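Local coordinates for protein thioesterase (Pseudomonas aeruginosa, PDB 2O5U) that probably hydrolyses fatty acyl-CoA thioesters, as a hotdog-fold member of the 4-hydroxybenzoyl-CoA thioesterase family, at residues D42-T47 with I83-R88; A75-P80 with L103-Q108; I19-H24 with Y38-T43; L87-A90 with S96-Y99. All blocks are in the same frame, centred on the assembly; numbering follows the deposited sequence.

How the contacts relate
From the N terminus, contact 3 comes first: the chain leaves strand 15-19, loops out and returns on helix 34-53, where Phe40 and Thr43 meet Ile19. Contact 1 opens on the same helix, sharing Asp42 and Thr43, and closes on strand 83-92, so the helix is laid on the sheet. Contact 2 begins in between, at the loop 75-80, and ends on strand 96-105; its span therefore crosses that of contact 1. Contact 4 shares Leu87 and Arg88 with contact 1, falls wholly within the span of contact 2 and pairs the two strands of the hairpin. Its centre is about 22 Å from that of contact 2, at the other end of the hairpin.

Contact 1: residues D42-T47 with I83-R88; sequences DTAVNT and IEMGLR
Leu87 reaches from strand 83-88 to the helix with both of its methyl groups. Its CB leaves the sheet on the helix side, and with CG anti to the backbone N (chi1 175°) the branch is directed at the helix. From there CD1 meets CG2 of Val45 at 3.8 Å, the two side chains crossing at about a right angle, while CD2 comes to the helix backbone, 4.1 Å from the carbonyl O of Ala44. Two residues earlier on the same face, Met85 packs on Ala44, CB against CB at 3.8 Å. This is the heart of the hotdog fold: a long helix, the sausage, lying across a curved antiparallel sheet, here at 58° to the strand with axes 9.0 Å apart. The CA atoms of Ala44 and Met85 are 6.5 Å apart. On the helix flank Asn46 turns back on its own turn, ND2 donating to Asp42 O at 2.8 Å, while its backbone N reaches that oxygen from the opposite face of the carbonyl. Thr47 OG1 donates to Thr43 O at 2.6 Å from above the carbonyl plane, and Thr47 N comes from the opposite face. Beyond them Trp23 N of the second subunit is hydrogen-bonded to Thr43 OG1.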
loop_
_atom_site.group_PDB
_atom_site.type_symbol
_atom_site.label_atom_id
_atom_site.label_comp_id
_atom_site.label_asym_id
_atom_site.label_seq_id
_atom_site.Cartn_x
_atom_site.Cartn_y
_atom_site.Cartn_z
ATOM N N ASP A 42 10.779 6.624 -4.432
ATOM C CA ASP A 42 10.131 6.636 -5.744
ATOM C C ASP A 42 9.397 7.936 -5.989
ATOM O O ASP A 42 9.432 8.508 -7.125
ATOM C CB ASP A 42 9.056 5.511 -5.833
ATOM C CG ASP A 42 9.591 4.223 -6.388
ATOM O OD1 ASP A 42 10.828 4.014 -6.300
ATOM O OD2 ASP A 42 8.781 3.436 -6.927
ATOM N N THR A 43 8.685 8.373 -4.948
ATOM C CA THR A 43 7.955 9.632 -4.967
ATOM C C THR A 43 8.848 10.843 -5.113
ATOM O O THR A 43 8.596 11.679 -5.962
ATOM C CB THR A 43 7.018 9.748 -3.717
ATOM O OG1 THR A 43 6.137 8.637 -3.797
ATOM C CG2 THR A 43 6.227 11.082 -3.721
ATOM N N ALA A 44 9.881 10.929 -4.281
ATOM C CA ALA A 44 10.794 12.075 -4.263
ATOM C C ALA A 44 11.459 12.207 -5.640
ATOM O O ALA A 44 11.562 13.324 -6.192
ATOM C CB ALA A 44 11.884 11.844 -3.187
ATOM N N VAL A 45 11.943 11.089 -6.164
ATOM C CA VAL A 45 12.672 11.111 -7.454
ATOM C C VAL A 45 11.712 11.480 -8.588
ATOM O O VAL A 45 11.967 12.384 -9.375
ATOM C CB VAL A 45 13.413 9.776 -7.740
ATOM C CG1 VAL A 45 13.903 9.710 -9.214
ATOM C CG2 VAL A 45 14.629 9.620 -6.847
ATOM N N ASN A 46 10.581 10.799 -8.661
ATOM C CA ASN A 46 9.688 11.094 -9.824
ATOM C C ASN A 46 8.993 12.447 -9.808
ATOM O O ASN A 46 8.749 13.059 -10.867
ATOM C CB ASN A 46 8.742 9.921 -10.021
ATOM C CG ASN A 46 9.450 8.750 -10.602
ATOM O OD1 ASN A 46 9.838 8.778 -11.777
ATOM N ND2 ASN A 46 9.599 7.691 -9.820
ATOM N N THR A 47 8.704 12.931 -8.606
ATOM C CA THR A 47 8.192 14.296 -8.431
ATOM C C THR A 47 9.143 15.316 -9.089
ATOM O O THR A 47 8.717 16.135 -9.925
ATOM C CB THR A 47 7.932 14.597 -6.923
ATOM O OG1 THR A 47 6.979 13.645 -6.414
ATOM C CG2 THR A 47 7.381 16.036 -6.723
ATOM N N ILE A 83 7.702 14.449 7.429
ATOM C CA ILE A 83 8.998 13.986 6.998
ATOM C C ILE A 83 9.410 14.772 5.749
ATOM O O ILE A 83 8.591 15.486 5.158
ATOM C CB ILE A 83 9.050 12.419 6.800
ATOM C CG1 ILE A 83 8.185 11.917 5.612
ATOM C CG2 ILE A 83 8.675 11.643 8.144
ATOM C CD1 ILE A 83 8.975 11.813 4.240
ATOM N N GLU A 84 10.667 14.650 5.387
ATOM C CA GLU A 84 11.134 15.201 4.140
ATOM C C GLU A 84 12.263 14.354 3.618
ATOM O O GLU A 84 13.055 13.806 4.403
ATOM C CB GLU A 84 11.506 16.693 4.282
ATOM C CG GLU A 84 12.884 16.988 4.672
ATOM C CD GLU A 84 13.107 18.481 4.877
ATOM O OE1 GLU A 84 12.908 19.270 3.917
ATOM O OE2 GLU A 84 13.500 18.853 6.004
ATOM N N MET A 85 12.333 14.258 2.287
ATOM C CA MET A 85 13.321 13.436 1.616
ATOM C C MET A 85 14.348 14.340 1.035
ATOM O O MET A 85 13.961 15.298 0.350
ATOM C CB MET A 85 12.690 12.652 0.458
ATOM C CG MET A 85 11.561 11.702 0.862
ATOM S SD MET A 85 12.050 10.526 2.150
ATOM C CE MET A 85 13.345 9.596 1.369
ATOM N N GLY A 86 15.622 14.070 1.351
ATOM C CA GLY A 86 16.778 14.641 0.622
ATOM C C GLY A 86 17.178 13.767 -0.550
ATOM O O GLY A 86 17.152 12.519 -0.487
ATOM N N LEU A 87 17.510 14.428 -1.638
ATOM C CA LEU A 87 17.874 13.787 -2.867
ATOM C C LEU A 87 19.166 14.373 -3.436
ATOM O O LEU A 87 19.355 15.606 -3.418
ATOM C CB LEU A 87 16.727 13.982 -3.854
ATOM C CG LEU A 87 16.910 13.490 -5.302
ATOM C CD1 LEU A 87 17.261 11.984 -5.396
ATOM C CD2 LEU A 87 15.649 13.812 -6.110
ATOM N N ARG A 88 20.080 13.493 -3.845
ATOM C CA ARG A 88 21.161 13.870 -4.747
ATOM C C ARG A 88 21.383 12.754 -5.782
ATOM O O ARG A 88 20.974 11.622 -5.554
ATOM C CB ARG A 88 22.444 14.096 -3.981
ATOM C CG ARG A 88 22.975 12.857 -3.390
ATOM C CD ARG A 88 24.405 13.129 -2.947
ATOM N NE ARG A 88 25.078 11.916 -2.467
ATOM C CZ ARG A 88 25.060 11.492 -1.201
ATOM N NH1 ARG A 88 24.388 12.150 -0.275
ATOM N NH2 ARG A 88 25.718 10.401 -0.859
#

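Contact 2: residues A75-P80 with L103-Q108; sequences APVAFP and LFLEGQ
Val77 is turned so that CG1 stands anti to its own carbonyl carbon (chi1 -59°), which aims that one methyl at both Leu103 and Leu105. Leu103 answers with its CD2, 3.8 Å from Val77 CG1. Leu105 takes a different course: its CB does not face the loop, but chi1 of -82° turns the branch toward it, and CD2 then lies 3.9 Å from the same Val77 CG1. A single valine methyl thus touches two leucines of strand 103-105. Leu103 crosses Val77 at a slant, whereas Leu105 slides past it in the opposite direction. The loop 75-80 links strand 62-73 to strand 83-92 of the antiparallel hotdog sheet, and here it folds over the end of strand 96-105, which lies beside 83-92 in the sheet. Its backbone is 7.7 Å away at the nearest CA pair, Val77 and Leu105, and no hydrogen bond joins the two segments. Tyr37 of the long helix touches both Val77 and Leu103, as does Ile83. Further along the loop, Pro80 follows a cis peptide and lays CB over the centre of the Phe79 ring, 3.7 Å above its plane.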
loop_
_atom_site.group_PDB
_atom_site.type_symbol
_atom_site.label_atom_id
_atom_site.label_comp_id
_atom_site.label_asym_id
_atom_site.label_seq_id
_atom_site.Cartn_x
_atom_site.Cartn_y
_atom_site.Cartn_z
ATOM N N ALA A 75 16.814 5.062 12.548
ATOM C CA ALA A 75 15.880 5.313 13.622
ATOM C C ALA A 75 14.452 5.450 13.104
ATOM O O ALA A 75 14.260 6.056 12.054
ATOM C CB ALA A 75 16.284 6.627 14.380
ATOM N N PRO A 76 13.445 5.017 13.875
ATOM C CA PRO A 76 12.049 5.069 13.355
ATOM C C PRO A 76 11.414 6.462 13.259
ATOM O O PRO A 76 11.804 7.397 13.972
ATOM C CB PRO A 76 11.275 4.169 14.334
ATOM C CG PRO A 76 12.022 4.147 15.576
ATOM C CD PRO A 76 13.517 4.352 15.192
ATOM N N VAL A 77 10.439 6.591 12.382
ATOM C CA VAL A 77 9.505 7.691 12.446
ATOM C C VAL A 77 8.106 7.078 12.431
ATOM O O VAL A 77 7.962 5.898 12.244
ATOM C CB VAL A 77 9.670 8.702 11.234
ATOM C CG1 VAL A 77 11.066 9.278 11.186
ATOM C CG2 VAL A 77 9.276 8.070 9.885
ATOM N N ALA A 78 7.084 7.875 12.671
ATOM C CA ALA A 78 5.740 7.344 12.722
ATOM C C ALA A 78 4.773 8.361 12.194
ATOM O O ALA A 78 4.887 9.562 12.532
ATOM C CB ALA A 78 5.403 6.959 14.220
ATOM N N PHE A 79 3.799 7.920 11.404
ATOM C CA PHE A 79 2.625 8.746 11.129
ATOM C C PHE A 79 2.105 9.221 12.517
ATOM O O PHE A 79 2.062 8.414 13.472
ATOM C CB PHE A 79 1.535 7.940 10.378
ATOM C CG PHE A 79 0.160 8.567 10.466
ATOM C CD1 PHE A 79 -0.248 9.531 9.537
ATOM C CD2 PHE A 79 -0.708 8.250 11.507
ATOM C CE1 PHE A 79 -1.472 10.128 9.637
ATOM C CE2 PHE A 79 -1.960 8.858 11.598
ATOM C CZ PHE A 79 -2.329 9.807 10.676
ATOM N N PRO A 80 1.719 10.510 12.643
ATOM C CA PRO A 80 1.584 11.552 11.634
ATOM C C PRO A 80 2.767 12.552 11.619
ATOM O O PRO A 80 2.585 13.717 11.246
ATOM C CB PRO A 80 0.330 12.286 12.093
ATOM C CG PRO A 80 0.413 12.184 13.611
ATOM C CD PRO A 80 1.280 11.020 13.966
ATOM N N LEU A 103 15.646 10.131 4.454
ATOM C CA LEU A 103 14.474 10.669 5.086
ATOM C C LEU A 103 14.945 11.386 6.347
ATOM O O LEU A 103 15.773 10.847 7.098
ATOM C CB LEU A 103 13.469 9.573 5.466
ATOM C CG LEU A 103 12.169 10.019 6.169
ATOM C CD1 LEU A 103 10.997 9.097 5.814
ATOM C CD2 LEU A 103 12.327 10.152 7.679
ATOM N N PHE A 104 14.361 12.548 6.577
ATOM C CA PHE A 104 14.573 13.394 7.751
ATOM C C PHE A 104 13.260 13.778 8.388
ATOM O O PHE A 104 12.283 14.026 7.691
ATOM C CB PHE A 104 15.269 14.711 7.345
ATOM C CG PHE A 104 16.604 14.507 6.653
ATOM C CD1 PHE A 104 16.680 14.426 5.263
ATOM C CD2 PHE A 104 17.782 14.383 7.420
ATOM C CE1 PHE A 104 17.953 14.223 4.631
ATOM C CE2 PHE A 104 19.040 14.145 6.802
ATOM C CZ PHE A 104 19.115 14.062 5.412
ATOM N N LEU A 105 13.230 13.989 9.701
ATOM C CA LEU A 105 12.034 14.668 10.245
ATOM C C LEU A 105 12.077 16.096 9.738
ATOM O O LEU A 105 13.168 16.650 9.597
ATOM C CB LEU A 105 12.026 14.661 11.782
ATOM C CG LEU A 105 11.523 13.382 12.459
ATOM C CD1 LEU A 105 11.510 13.561 13.986
ATOM C CD2 LEU A 105 10.104 13.008 11.924
ATOM N N GLU A 106 10.931 16.696 9.418
ATOM C CA GLU A 106 10.986 18.094 9.019
ATOM C C GLU A 106 11.359 18.850 10.288
ATOM O O GLU A 106 10.805 18.613 11.391
ATOM C CB GLU A 106 9.680 18.618 8.382
ATOM C CG GLU A 106 8.539 18.824 9.391
ATOM C CD GLU A 106 7.594 19.960 9.035
ATOM O OE1 GLU A 106 7.342 20.185 7.827
ATOM O OE2 GLU A 106 7.119 20.627 9.982
ATOM N N GLY A 107 12.345 19.710 10.143
ATOM C CA GLY A 107 12.961 20.341 11.291
ATOM C C GLY A 107 13.988 19.408 11.918
ATOM O O GLY A 107 13.928 19.143 13.132
ATOM N N GLN A 108 14.934 18.899 11.115
ATOM C CA GLN A 108 15.980 18.083 11.711
ATOM C C GLN A 108 17.100 17.714 10.782
ATOM O O GLN A 108 16.929 17.658 9.550
ATOM C CB GLN A 108 15.369 16.840 12.345
ATOM C CG GLN A 108 15.981 16.384 13.667
ATOM C CD GLN A 108 15.166 15.230 14.247
ATOM O OE1 GLN A 108 14.071 15.447 14.796
ATOM N NE2 GLN A 108 15.657 14.002 14.074
#

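Contact 3: residues I19-H24 with Y38-T43; sequences ISTRWH and YAFFDT
The Phe40 ring is the flat group in this contact, and Ile19 and Thr21 both approach it obliquely. Ile19 CG2 sits 3.8 Å from CE1 of Phe40, and the methyl lies about equally near CE1 and CD1. Thr21 CG2 is looser, 4.5 Å from Phe40 CZ at the far end of the same ring. Other residues enclose Phe40 further: Leu103 and Met85 come from the sheet, Val32 from the loop before the helix, and Arg22 from a second subunit. Phe40 does not start out facing the 19-24 segment; chi1 of -60° carries the ring round to it. Ile19 then sends its other branch past the ring, extended through chi2 (-171°), to rest between the helix backbone and Thr43. There CD1 lies 3.8 Å from Phe40 O and 3.9 Å from Thr43 CG2. The hydroxyl of Thr43 turns the other way, OG1 donating to Ala39 O at 2.8 Å, one turn back. Thr21 likewise separates its two ends, its OG1 being hydrogen-bonded to Gln81 O while its methyl looks to the ring. No hydrogen bond crosses between the two segments; methyls and ring carbons carry the contact and pack the end of strand 15-19 on the hotdog helix, while the Thr43 hydroxyl is used within its own helix and that of Thr21 by Gln81 O.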
loop_
_atom_site.group_PDB
_atom_site.type_symbol
_atom_site.label_atom_id
_atom_site.label_comp_id
_atom_site.label_asym_id
_atom_site.label_seq_id
_atom_site.Cartn_x
_atom_site.Cartn_y
_atom_site.Cartn_z
ATOM N N ILE A 19 6.941 15.017 2.356
ATOM C CA ILE A 19 5.956 13.987 2.016
ATOM C C ILE A 19 5.120 13.790 3.254
ATOM O O ILE A 19 5.658 13.501 4.281
ATOM C CB ILE A 19 6.604 12.642 1.633
ATOM C CG1 ILE A 19 7.494 12.821 0.366
ATOM C CG2 ILE A 19 5.545 11.574 1.407
ATOM C CD1 ILE A 19 8.031 11.541 -0.250
ATOM N N SER A 20 3.809 13.977 3.151
ATOM C CA SER A 20 2.969 13.737 4.303
ATOM C C SER A 20 2.848 12.239 4.569
ATOM O O SER A 20 2.741 11.424 3.639
ATOM C CB SER A 20 1.595 14.389 4.116
ATOM O OG SER A 20 0.985 13.982 2.900
ATOM N N THR A 21 2.849 11.885 5.854
ATOM C CA THR A 21 2.631 10.498 6.246
ATOM C C THR A 21 1.114 10.154 6.248
ATOM O O THR A 21 0.244 11.051 6.386
ATOM C CB THR A 21 3.267 10.166 7.592
ATOM O OG1 THR A 21 2.853 11.185 8.512
ATOM C CG2 THR A 21 4.826 10.142 7.442
ATOM N N ARG A 22 0.814 8.856 6.054
ATOM C CA ARG A 22 -0.548 8.388 5.956
ATOM C C ARG A 22 -0.767 7.386 7.057
ATOM O O ARG A 22 0.202 6.827 7.599
ATOM C CB ARG A 22 -0.855 7.730 4.604
ATOM C CG ARG A 22 -0.787 8.729 3.377
ATOM C CD ARG A 22 -0.863 7.940 2.062
ATOM N NE ARG A 22 -0.615 8.877 0.979
ATOM C CZ ARG A 22 -0.691 8.575 -0.306
ATOM N NH1 ARG A 22 -1.063 7.347 -0.662
ATOM N NH2 ARG A 22 -0.395 9.503 -1.231
ATOM N N TRP A 23 -2.025 7.186 7.401
ATOM C CA TRP A 23 -2.424 6.340 8.575
ATOM C C TRP A 23 -1.717 4.996 8.504
ATOM O O TRP A 23 -1.040 4.559 9.476
ATOM C CB TRP A 23 -3.927 6.104 8.593
ATOM C CG TRP A 23 -4.270 5.016 9.556
ATOM C CD1 TRP A 23 -4.498 3.678 9.284
ATOM C CD2 TRP A 23 -4.391 5.169 10.989
ATOM N NE1 TRP A 23 -4.749 2.996 10.481
ATOM C CE2 TRP A 23 -4.666 3.880 11.534
ATOM C CE3 TRP A 23 -4.250 6.270 11.863
ATOM C CZ2 TRP A 23 -4.925 3.685 12.887
ATOM C CZ3 TRP A 23 -4.473 6.069 13.252
ATOM C CH2 TRP A 23 -4.792 4.769 13.735
ATOM N N HIS A 24 -1.832 4.360 7.332
ATOM C CA HIS A 24 -1.386 2.972 7.228
ATOM C C HIS A 24 0.118 2.907 6.940
ATOM O O HIS A 24 0.637 1.826 6.628
ATOM C CB HIS A 24 -2.210 2.187 6.169
ATOM C CG HIS A 24 -2.179 0.685 6.334
ATOM N ND1 HIS A 24 -2.900 -0.160 5.518
ATOM C CD2 HIS A 24 -1.581 -0.108 7.266
ATOM C CE1 HIS A 24 -2.725 -1.409 5.916
ATOM N NE2 HIS A 24 -1.923 -1.407 6.968
ATOM N N TYR A 38 10.830 3.006 0.541
ATOM C CA TYR A 38 11.077 2.912 -0.896
ATOM C C TYR A 38 10.039 3.632 -1.729
ATOM O O TYR A 38 10.344 4.149 -2.812
ATOM C CB TYR A 38 11.174 1.441 -1.312
ATOM C CG TYR A 38 12.400 0.738 -0.800
ATOM C CD1 TYR A 38 12.314 -0.199 0.228
ATOM C CD2 TYR A 38 13.653 1.006 -1.351
ATOM C CE1 TYR A 38 13.457 -0.833 0.705
ATOM C CE2 TYR A 38 14.804 0.386 -0.885
ATOM C CZ TYR A 38 14.700 -0.555 0.116
ATOM O OH TYR A 38 15.856 -1.182 0.547
ATOM N N ALA A 39 8.801 3.642 -1.246
ATOM C CA ALA A 39 7.736 4.468 -1.823
ATOM C C ALA A 39 8.040 5.969 -1.707
ATOM O O ALA A 39 7.808 6.714 -2.672
ATOM C CB ALA A 39 6.373 4.124 -1.230
ATOM N N PHE A 40 8.599 6.395 -0.570
ATOM C CA PHE A 40 9.133 7.783 -0.446
ATOM C C PHE A 40 10.275 8.034 -1.469
ATOM O O PHE A 40 10.310 9.109 -2.074
ATOM C CB PHE A 40 9.665 8.078 0.966
ATOM C CG PHE A 40 8.627 7.952 2.053
ATOM C CD1 PHE A 40 7.286 8.262 1.798
ATOM C CD2 PHE A 40 8.994 7.611 3.342
ATOM C CE1 PHE A 40 6.331 8.191 2.830
ATOM C CE2 PHE A 40 8.001 7.511 4.393
ATOM C CZ PHE A 40 6.712 7.807 4.119
ATOM N N PHE A 41 11.202 7.081 -1.645
ATOM C CA PHE A 41 12.318 7.276 -2.620
ATOM C C PHE A 41 11.715 7.484 -4.064
ATOM O O PHE A 41 12.110 8.384 -4.815
ATOM C CB PHE A 41 13.161 6.023 -2.704
ATOM C CG PHE A 41 14.057 5.731 -1.493
ATOM C CD1 PHE A 41 14.065 6.526 -0.350
ATOM C CD2 PHE A 41 14.948 4.651 -1.565
ATOM C CE1 PHE A 41 14.925 6.224 0.734
ATOM C CE2 PHE A 41 15.823 4.353 -0.500
ATOM C CZ PHE A 41 15.804 5.132 0.653
ATOM N N ASP A 42 10.779 6.624 -4.432
ATOM C CA ASP A 42 10.131 6.636 -5.744
ATOM C C ASP A 42 9.397 7.936 -5.989
ATOM O O ASP A 42 9.432 8.508 -7.125
ATOM C CB ASP A 42 9.056 5.511 -5.833
ATOM C CG ASP A 42 9.591 4.223 -6.388
ATOM O OD1 ASP A 42 10.828 4.014 -6.300
ATOM O OD2 ASP A 42 8.781 3.436 -6.927
ATOM N N THR A 43 8.685 8.373 -4.948
ATOM C CA THR A 43 7.955 9.632 -4.967
ATOM C C THR A 43 8.848 10.843 -5.113
ATOM O O THR A 43 8.596 11.679 -5.962
ATOM C CB THR A 43 7.018 9.748 -3.717
ATOM O OG1 THR A 43 6.137 8.637 -3.797
ATOM C CG2 THR A 43 6.227 11.082 -3.721
#

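Contact 4: residues L87-A90 with S96-Y99; sequences LRVA and SVQY
Ala90 and Gln98 make the one hydrogen bond between these strands. Ala90 N donates to Gln98 O at 2.8 Å, arriving nearly along the C=O axis (163° at the oxygen). Two residues before Ala90, Arg88 O receives a weaker CA-H...O contact from Tyr99 CA at 3.5 Å. Val89 and Tyr99 form an antiparallel non-hydrogen-bonded pair, their CA atoms 4.5 Å apart.

Apolar contacts line the face that carries Val89 and Tyr99. The two side chains lie side by side and point the same way, Val89 CG2 reaching 4.0 Å from Tyr99 CD2. Leu87 runs alongside the tyrosine too, with CD1 at 3.9 Å from Tyr99 CB. At the other end Val89 CG1 meets Val97 CG2 at 3.8 Å, the two valines crossing steeply; each of these methyls stands anti to the backbone N of its own residue (chi1 155° for Val89). Leu140 of helix 134-141 touches Val89, Val97 and Tyr99, and Val45 of the long helix reaches Tyr99.

Gln98 bends at chi2, so its amide packs against Ala90, with OE1 3.2 Å from Ala90 CB; its NE2 makes a weak hydrogen bond to Glu100 OE2.

The polar end of Tyr99 is held from elsewhere: its OH bonds to His119 ND1 on the next strand, which ties the end of the ring in place.

The chain turns a corner at Ala90, and the strands here run at 141° rather than fully antiparallel. Together they form the beta hairpin of strands 83-92 and 96-105, two neighbouring strands of the strongly curved antiparallel sheet that wraps the central helix in the hotdog fold.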
loop_
_atom_site.group_PDB
_atom_site.type_symbol
_atom_site.label_atom_id
_atom_site.label_comp_id
_atom_site.label_asym_id
_atom_site.label_seq_id
_atom_site.Cartn_x
_atom_site.Cartn_y
_atom_site.Cartn_z
ATOM N N LEU A 87 17.510 14.428 -1.638
ATOM C CA LEU A 87 17.874 13.787 -2.867
ATOM C C LEU A 87 19.166 14.373 -3.436
ATOM O O LEU A 87 19.355 15.606 -3.418
ATOM C CB LEU A 87 16.727 13.982 -3.854
ATOM C CG LEU A 87 16.910 13.490 -5.302
ATOM C CD1 LEU A 87 17.261 11.984 -5.396
ATOM C CD2 LEU A 87 15.649 13.812 -6.110
ATOM N N ARG A 88 20.080 13.493 -3.845
ATOM C CA ARG A 88 21.161 13.870 -4.747
ATOM C C ARG A 88 21.383 12.754 -5.782
ATOM O O ARG A 88 20.974 11.622 -5.554
ATOM C CB ARG A 88 22.444 14.096 -3.981
ATOM C CG ARG A 88 22.975 12.857 -3.390
ATOM C CD ARG A 88 24.405 13.129 -2.947
ATOM N NE ARG A 88 25.078 11.916 -2.467
ATOM C CZ ARG A 88 25.060 11.492 -1.201
ATOM N NH1 ARG A 88 24.388 12.150 -0.275
ATOM N NH2 ARG A 88 25.718 10.401 -0.859
ATOM N N VAL A 89 22.058 13.097 -6.887
ATOM C CA VAL A 89 22.429 12.126 -7.915
ATOM C C VAL A 89 23.893 11.825 -7.633
ATOM O O VAL A 89 24.736 12.729 -7.595
ATOM C CB VAL A 89 22.194 12.738 -9.333
ATOM C CG1 VAL A 89 23.089 12.096 -10.394
ATOM C CG2 VAL A 89 20.655 12.654 -9.670
ATOM N N ALA A 90 24.205 10.556 -7.435
ATOM C CA ALA A 90 25.603 10.132 -7.186
ATOM C C ALA A 90 26.316 9.885 -8.492
ATOM O O ALA A 90 27.498 10.129 -8.599
ATOM C CB ALA A 90 25.639 8.843 -6.347
ATOM N N SER A 96 21.656 5.460 -17.524
ATOM C CA SER A 96 21.335 5.120 -16.175
ATOM C C SER A 96 21.782 6.236 -15.214
ATOM O O SER A 96 22.676 7.035 -15.506
ATOM C CB SER A 96 21.987 3.779 -15.824
ATOM O OG SER A 96 23.390 3.955 -15.704
ATOM N N VAL A 97 21.180 6.239 -14.038
ATOM C CA VAL A 97 21.380 7.275 -13.046
ATOM C C VAL A 97 21.207 6.604 -11.664
ATOM O O VAL A 97 20.278 5.819 -11.428
ATOM C CB VAL A 97 20.444 8.550 -13.293
ATOM C CG1 VAL A 97 18.987 8.218 -13.262
ATOM C CG2 VAL A 97 20.756 9.733 -12.301
ATOM N N GLN A 98 22.169 6.878 -10.782
ATOM C CA GLN A 98 22.078 6.394 -9.383
ATOM C C GLN A 98 21.725 7.583 -8.484
ATOM O O GLN A 98 22.479 8.557 -8.412
ATOM C CB GLN A 98 23.393 5.776 -8.914
ATOM C CG GLN A 98 23.311 5.056 -7.468
ATOM C CD GLN A 98 24.515 5.336 -6.537
ATOM O OE1 GLN A 98 25.575 5.753 -6.974
ATOM N NE2 GLN A 98 24.329 5.098 -5.217
ATOM N N TYR A 99 20.590 7.470 -7.769
ATOM C CA TYR A 99 20.159 8.448 -6.760
ATOM C C TYR A 99 20.623 8.028 -5.353
ATOM O O TYR A 99 20.673 6.826 -5.033
ATOM C CB TYR A 99 18.639 8.562 -6.747
ATOM C CG TYR A 99 17.979 8.679 -8.098
ATOM C CD1 TYR A 99 17.468 7.562 -8.775
ATOM C CD2 TYR A 99 17.916 9.900 -8.728
ATOM C CE1 TYR A 99 16.842 7.728 -10.059
ATOM C CE2 TYR A 99 17.332 10.065 -9.959
ATOM C CZ TYR A 99 16.801 8.988 -10.614
ATOM O OH TYR A 99 16.210 9.188 -11.825
#